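Local structure of dihydrodipicolinate reductase N-terminus domain-containing protein (Mycobacterium smegmatis, 6IAQ) at residues E119-L124 with P322-V327; T143-M148 with F266-S271. The protein is an NADP-binding amine dehydrogenase that catalyses the asymmetric reductive amination of ketones to amines. All blocks are in the same frame, centred on the assembly; numbering follows the deposited sequence.

From the N terminus the chain first builds the parallel sheet of a Rossmann-type nucleotide-binding domain, and helix 118-130 follows its fourth strand in sequence, 102-105. Contact 1 begins on that helix and closes only when strand 323-324, almost 200 residues later, returns as the last strand of the sheet. The loop between them holds strand 134-137, helix 141-153 and the whole mixed sheet. Contact 2 is nested inside it, joining helix 141-153 to strand 265-273 of the mixed sheet. The outer contact therefore brings the C-terminal part of the chain back to the nucleotide-binding domain, while the inner one packs helix 141-153 on the mixed sheet of the second domain. They meet where V327 touches N147.

Contact 1 of 2, residues E119-L124 with P322-V327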
loop_
_atom_site.group_PDB
_atom_site.type_symbol
_atom_site.label_atom_id
_atom_site.label_comp_id
_atom_site.label_asym_id
_atom_site.label_seq_id
_atom_site.Cartn_x
_atom_site.Cartn_y
_atom_site.Cartn_z
ATOM N N GLU A 119 -17.787 -24.618 -2.205
ATOM C CA GLU A 119 -19.239 -24.893 -2.430
ATOM C C GLU A 119 -20.065 -23.720 -1.876
ATOM O O GLU A 119 -20.899 -23.148 -2.638
ATOM C CB GLU A 119 -19.659 -26.220 -1.797
ATOM N N LEU A 120 -19.810 -23.336 -0.619
ATOM C CA LEU A 120 -20.513 -22.224 0.061
ATOM C C LEU A 120 -20.215 -20.924 -0.684
ATOM O O LEU A 120 -21.132 -20.088 -0.804
ATOM C CB LEU A 120 -20.109 -22.169 1.540
ATOM C CG LEU A 120 -20.497 -23.399 2.369
ATOM C CD1 LEU A 120 -19.896 -23.352 3.772
ATOM C CD2 LEU A 120 -22.012 -23.547 2.431
ATOM N N SER A 121 -18.983 -20.743 -1.172
ATOM C CA SER A 121 -18.603 -19.541 -1.956
ATOM C C SER A 121 -19.433 -19.477 -3.254
ATOM O O SER A 121 -20.036 -18.402 -3.544
ATOM C CB SER A 121 -17.106 -19.486 -2.201
ATOM O OG SER A 121 -16.382 -19.315 -0.968
ATOM N N ALA A 122 -19.470 -20.564 -4.020
ATOM C CA ALA A 122 -20.228 -20.610 -5.305
ATOM C C ALA A 122 -21.722 -20.302 -5.064
ATOM O O ALA A 122 -22.320 -19.471 -5.800
ATOM C CB ALA A 122 -20.032 -21.944 -5.968
ATOM N N GLU A 123 -22.283 -20.919 -4.021
ATOM C CA GLU A 123 -23.708 -20.787 -3.621
ATOM C C GLU A 123 -23.996 -19.298 -3.371
ATOM O O GLU A 123 -24.975 -18.723 -3.968
ATOM C CB GLU A 123 -23.930 -21.554 -2.311
ATOM C CG GLU A 123 -25.173 -22.414 -2.152
ATOM C CD GLU A 123 -25.394 -22.745 -0.668
ATOM O OE1 GLU A 123 -24.801 -23.749 -0.185
ATOM O OE2 GLU A 123 -26.119 -21.971 0.004
ATOM N N LEU A 124 -23.177 -18.672 -2.507
ATOM C CA LEU A 124 -23.427 -17.287 -2.031
ATOM C C LEU A 124 -23.229 -16.321 -3.189
ATOM O O LEU A 124 -23.992 -15.330 -3.274
ATOM C CB LEU A 124 -22.486 -16.953 -0.868
ATOM C CG LEU A 124 -22.875 -17.540 0.492
ATOM C CD1 LEU A 124 -21.797 -17.236 1.512
ATOM C CD2 LEU A 124 -24.223 -16.980 0.944
ATOM N N PRO A 322 -22.356 -7.051 -8.340
ATOM C CA PRO A 322 -22.991 -8.050 -7.483
ATOM C C PRO A 322 -22.135 -9.318 -7.439
ATOM O O PRO A 322 -21.366 -9.548 -8.369
ATOM C CB PRO A 322 -24.358 -8.316 -8.133
ATOM C CG PRO A 322 -24.600 -7.077 -9.009
ATOM C CD PRO A 322 -23.211 -6.649 -9.463
ATOM N N GLY A 323 -22.300 -10.101 -6.374
ATOM C CA GLY A 323 -21.509 -11.312 -6.114
ATOM C C GLY A 323 -20.601 -11.141 -4.900
ATOM O O GLY A 323 -20.688 -10.103 -4.216
ATOM N N ILE A 324 -19.817 -12.168 -4.598
ATOM C CA ILE A 324 -18.672 -12.085 -3.657
ATOM C C ILE A 324 -17.594 -11.259 -4.359
ATOM O O ILE A 324 -17.096 -11.717 -5.404
ATOM C CB ILE A 324 -18.142 -13.476 -3.250
ATOM C CG1 ILE A 324 -19.167 -14.248 -2.415
ATOM C CG2 ILE A 324 -16.816 -13.352 -2.494
ATOM C CD1 ILE A 324 -18.672 -15.641 -2.057
ATOM N N VAL A 325 -17.285 -10.081 -3.829
ATOM C CA VAL A 325 -16.157 -9.253 -4.346
ATOM C C VAL A 325 -15.098 -9.163 -3.237
ATOM O O VAL A 325 -15.396 -8.595 -2.179
ATOM C CB VAL A 325 -16.645 -7.873 -4.824
ATOM C CG1 VAL A 325 -15.465 -7.067 -5.370
ATOM C CG2 VAL A 325 -17.733 -7.982 -5.901
ATOM N N THR A 326 -13.927 -9.726 -3.466
ATOM C CA THR A 326 -12.785 -9.738 -2.527
ATOM C C THR A 326 -12.004 -8.419 -2.622
ATOM O O THR A 326 -11.997 -7.769 -3.678
ATOM C CB THR A 326 -11.902 -10.960 -2.778
ATOM O OG1 THR A 326 -11.502 -10.939 -4.153
ATOM C CG2 THR A 326 -12.629 -12.247 -2.471
ATOM N N VAL A 327 -11.367 -8.042 -1.524
ATOM C CA VAL A 327 -10.790 -6.681 -1.324
ATOM C C VAL A 327 -9.595 -6.428 -2.256
ATOM O O VAL A 327 -9.321 -5.270 -2.537
ATOM C CB VAL A 327 -10.417 -6.487 0.152
ATOM C CG1 VAL A 327 -11.693 -6.378 0.991
ATOM C CG2 VAL A 327 -9.460 -7.569 0.649
#
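The end of I324 reaches S121 and L124 on one flank of segment 119-124 of helix 118-130, and the contact is van der Waals packing, with no hydrogen bond across it. CD1 of I324 lies 4.2 Å from CB of L124 and equally far from CB of S121. The CB of I324 points toward the helix, and CD1 stands anti to CA (chi2 178°), which carries the terminal methyl to the helix surface. The same CD1 rests 3.4 Å from the carbonyl O of S121, a van der Waals touch on the backbone. A serine suits this place because its small side chain lets the methyl come close to the main chain.

Polar groups are settled outside the pair. The hydroxyl of S121 turns back beside its own backbone N (chi1 -65°) and bonds to the carbonyl of S117, while D125, next on the helix, accepts a hydrogen bond from the backbone N of I324.

The backbone itself explains G323: at phi 112° a CB would press on the preceding carbonyl, so a residue without one suits these angles.

Helix 118-130 thus packs on the edge strand 323-324 of the Rossmann-type sheet, beside strand 134-137, where L124 also meets L135, and against L86 at the start of helix 86-98.

Contact 2 of 2, residues T143-M148 with F266-S271; sequences TFWVNM and FEFEMS
W145 and F268 form an edge-to-face (T-shaped) aromatic pair that joins helix 141-153 to the mixed beta-sheet of the C-terminal domain. The edge of F268 is directed at the face of the indole: the centroids of its ring and the five-membered ring of W145 lie 4.8 Å apart, with the planes at 61°. CZ leads, lying over the centre of the indole, 3.5 Å from CD2 of W145. With CG of F268 anti to the backbone N (chi1 179°), the phenyl extends from the strand toward the helix. Large flat side chains suit this span, because the nearest CA atoms, those of W145 and F268, are still 9.2 Å apart.

Packing is tight around this pair. Y140 makes a second edge-to-face contact with W145, W285 meets the ring of F268, and both W145 and F268 touch A166 of strand 158-169, whose small side chain suits a place beside both rings. M270 provides a looser contact: its sulfur lies 4.7 Å from the centroid of the six-membered ring of W145 and approaches obliquely, a Met-aromatic contact that a flexible thioether can readily make.

On the other side of the strand, E267 and E269 are partly exposed, and E267 forms a salt bridge with R257. W145 is also near the cofactor, its side chain about 6 Å from the bound NADP at the nearest atoms. At the far rim of the indole, the bend of the methionine chain (chi3 76°) accompanies the closest touch of M270, SD to CH2 of W145 at 3.7 Å.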
loop_
_atom_site.group_PDB
_atom_site.type_symbol
_atom_site.label_atom_id
_atom_site.label_comp_id
_atom_site.label_asym_id
_atom_site.label_seq_id
_atom_site.Cartn_x
_atom_site.Cartn_y
_atom_site.Cartn_z
ATOM N N THR A 143 -5.868 -4.213 4.333
ATOM C CA THR A 143 -4.638 -3.433 4.068
ATOM C C THR A 143 -3.402 -4.189 4.563
ATOM O O THR A 143 -2.480 -4.416 3.755
ATOM C CB THR A 143 -4.724 -2.041 4.680
ATOM O OG1 THR A 143 -5.831 -1.363 4.129
ATOM C CG2 THR A 143 -3.477 -1.239 4.417
ATOM N N PHE A 144 -3.348 -4.580 5.839
ATOM C CA PHE A 144 -2.054 -4.890 6.519
ATOM C C PHE A 144 -1.516 -6.262 6.139
ATOM O O PHE A 144 -0.298 -6.441 6.257
ATOM C CB PHE A 144 -2.201 -4.701 8.024
ATOM C CG PHE A 144 -2.410 -3.254 8.384
ATOM C CD1 PHE A 144 -1.351 -2.356 8.356
ATOM C CD2 PHE A 144 -3.680 -2.775 8.670
ATOM C CE1 PHE A 144 -1.563 -1.020 8.672
ATOM C CE2 PHE A 144 -3.892 -1.439 8.950
ATOM C CZ PHE A 144 -2.835 -0.551 8.934
ATOM N N TRP A 145 -2.358 -7.189 5.668
ATOM C CA TRP A 145 -1.890 -8.547 5.301
ATOM C C TRP A 145 -2.085 -8.821 3.803
ATOM O O TRP A 145 -1.487 -9.805 3.338
ATOM C CB TRP A 145 -2.535 -9.641 6.160
ATOM C CG TRP A 145 -2.240 -9.556 7.620
ATOM C CD1 TRP A 145 -1.237 -8.850 8.221
ATOM C CD2 TRP A 145 -2.939 -10.232 8.674
ATOM N NE1 TRP A 145 -1.263 -9.040 9.577
ATOM C CE2 TRP A 145 -2.317 -9.861 9.890
ATOM C CE3 TRP A 145 -4.079 -11.046 8.721
ATOM C CZ2 TRP A 145 -2.793 -10.284 11.134
ATOM C CZ3 TRP A 145 -4.516 -11.512 9.949
ATOM C CH2 TRP A 145 -3.894 -11.122 11.142
ATOM N N VAL A 146 -2.867 -8.020 3.080
ATOM C CA VAL A 146 -3.138 -8.295 1.644
ATOM C C VAL A 146 -2.703 -7.121 0.763
ATOM O O VAL A 146 -1.661 -7.269 0.092
ATOM C CB VAL A 146 -4.607 -8.680 1.410
ATOM C CG1 VAL A 146 -4.878 -8.936 -0.066
ATOM C CG2 VAL A 146 -5.034 -9.855 2.283
ATOM N N ASN A 147 -3.450 -6.015 0.719
ATOM C CA ASN A 147 -3.259 -4.961 -0.304
ATOM C C ASN A 147 -1.891 -4.231 -0.136
ATOM O O ASN A 147 -1.254 -3.910 -1.177
ATOM C CB ASN A 147 -4.431 -3.991 -0.335
ATOM C CG ASN A 147 -5.651 -4.607 -1.031
ATOM O OD1 ASN A 147 -5.589 -4.901 -2.208
ATOM N ND2 ASN A 147 -6.746 -4.858 -0.329
ATOM N N MET A 148 -1.455 -3.939 1.092
ATOM C CA MET A 148 -0.160 -3.248 1.315
ATOM C C MET A 148 0.990 -4.214 1.008
ATOM O O MET A 148 2.066 -3.756 0.545
ATOM C CB MET A 148 -0.009 -2.770 2.768
ATOM C CG MET A 148 1.176 -1.809 2.911
ATOM S SD MET A 148 1.159 -1.060 4.536
ATOM C CE MET A 148 0.042 0.288 4.176
ATOM N N PHE A 266 5.250 -18.184 -0.217
ATOM C CA PHE A 266 4.571 -17.305 0.756
ATOM C C PHE A 266 4.495 -18.017 2.092
ATOM O O PHE A 266 4.103 -19.214 2.122
ATOM C CB PHE A 266 3.177 -16.954 0.254
ATOM C CG PHE A 266 3.173 -16.221 -1.051
ATOM C CD1 PHE A 266 3.320 -16.905 -2.244
ATOM C CD2 PHE A 266 3.044 -14.846 -1.081
ATOM C CE1 PHE A 266 3.342 -16.222 -3.445
ATOM C CE2 PHE A 266 3.039 -14.173 -2.289
ATOM C CZ PHE A 266 3.163 -14.865 -3.471
ATOM N N GLU A 267 4.810 -17.299 3.165
ATOM C CA GLU A 267 4.771 -17.856 4.536
ATOM C C GLU A 267 4.239 -16.791 5.491
ATOM O O GLU A 267 4.669 -15.628 5.405
ATOM C CB GLU A 267 6.147 -18.378 4.947
ATOM C CG GLU A 267 6.096 -19.229 6.196
ATOM C CD GLU A 267 7.333 -20.068 6.474
ATOM O OE1 GLU A 267 7.492 -21.139 5.855
ATOM O OE2 GLU A 267 8.133 -19.644 7.294
ATOM N N PHE A 268 3.334 -17.183 6.384
ATOM C CA PHE A 268 2.678 -16.247 7.331
ATOM C C PHE A 268 2.496 -16.925 8.683
ATOM O O PHE A 268 1.804 -17.951 8.786
ATOM C CB PHE A 268 1.370 -15.740 6.712
ATOM C CG PHE A 268 0.598 -14.792 7.593
ATOM C CD1 PHE A 268 1.186 -13.624 8.059
ATOM C CD2 PHE A 268 -0.737 -15.013 7.874
ATOM C CE1 PHE A 268 0.478 -12.735 8.850
ATOM C CE2 PHE A 268 -1.446 -14.138 8.679
ATOM C CZ PHE A 268 -0.846 -12.993 9.154
ATOM N N GLU A 269 3.091 -16.339 9.710
ATOM C CA GLU A 269 2.949 -16.797 11.103
ATOM C C GLU A 269 2.112 -15.760 11.853
ATOM O O GLU A 269 2.448 -14.539 11.795
ATOM C CB GLU A 269 4.328 -16.975 11.726
ATOM C CG GLU A 269 4.292 -17.274 13.202
ATOM C CD GLU A 269 5.673 -17.437 13.810
ATOM O OE1 GLU A 269 6.500 -16.566 13.610
ATOM O OE2 GLU A 269 5.920 -18.459 14.445
ATOM N N MET A 270 1.050 -16.232 12.516
ATOM C CA MET A 270 0.076 -15.361 13.200
ATOM C C MET A 270 -0.215 -15.921 14.582
ATOM O O MET A 270 -0.611 -17.087 14.698
ATOM C CB MET A 270 -1.206 -15.248 12.363
ATOM C CG MET A 270 -2.170 -14.222 12.890
ATOM S SD MET A 270 -3.866 -14.647 12.391
ATOM C CE MET A 270 -4.126 -15.963 13.578
ATOM N N SER A 271 -0.029 -15.101 15.596
ATOM C CA SER A 271 -0.424 -15.436 16.977
ATOM C C SER A 271 -1.596 -14.539 17.388
ATOM O O SER A 271 -1.506 -13.291 17.247
ATOM C CB SER A 271 0.721 -15.315 17.921
ATOM O OG SER A 271 0.266 -15.472 19.257
#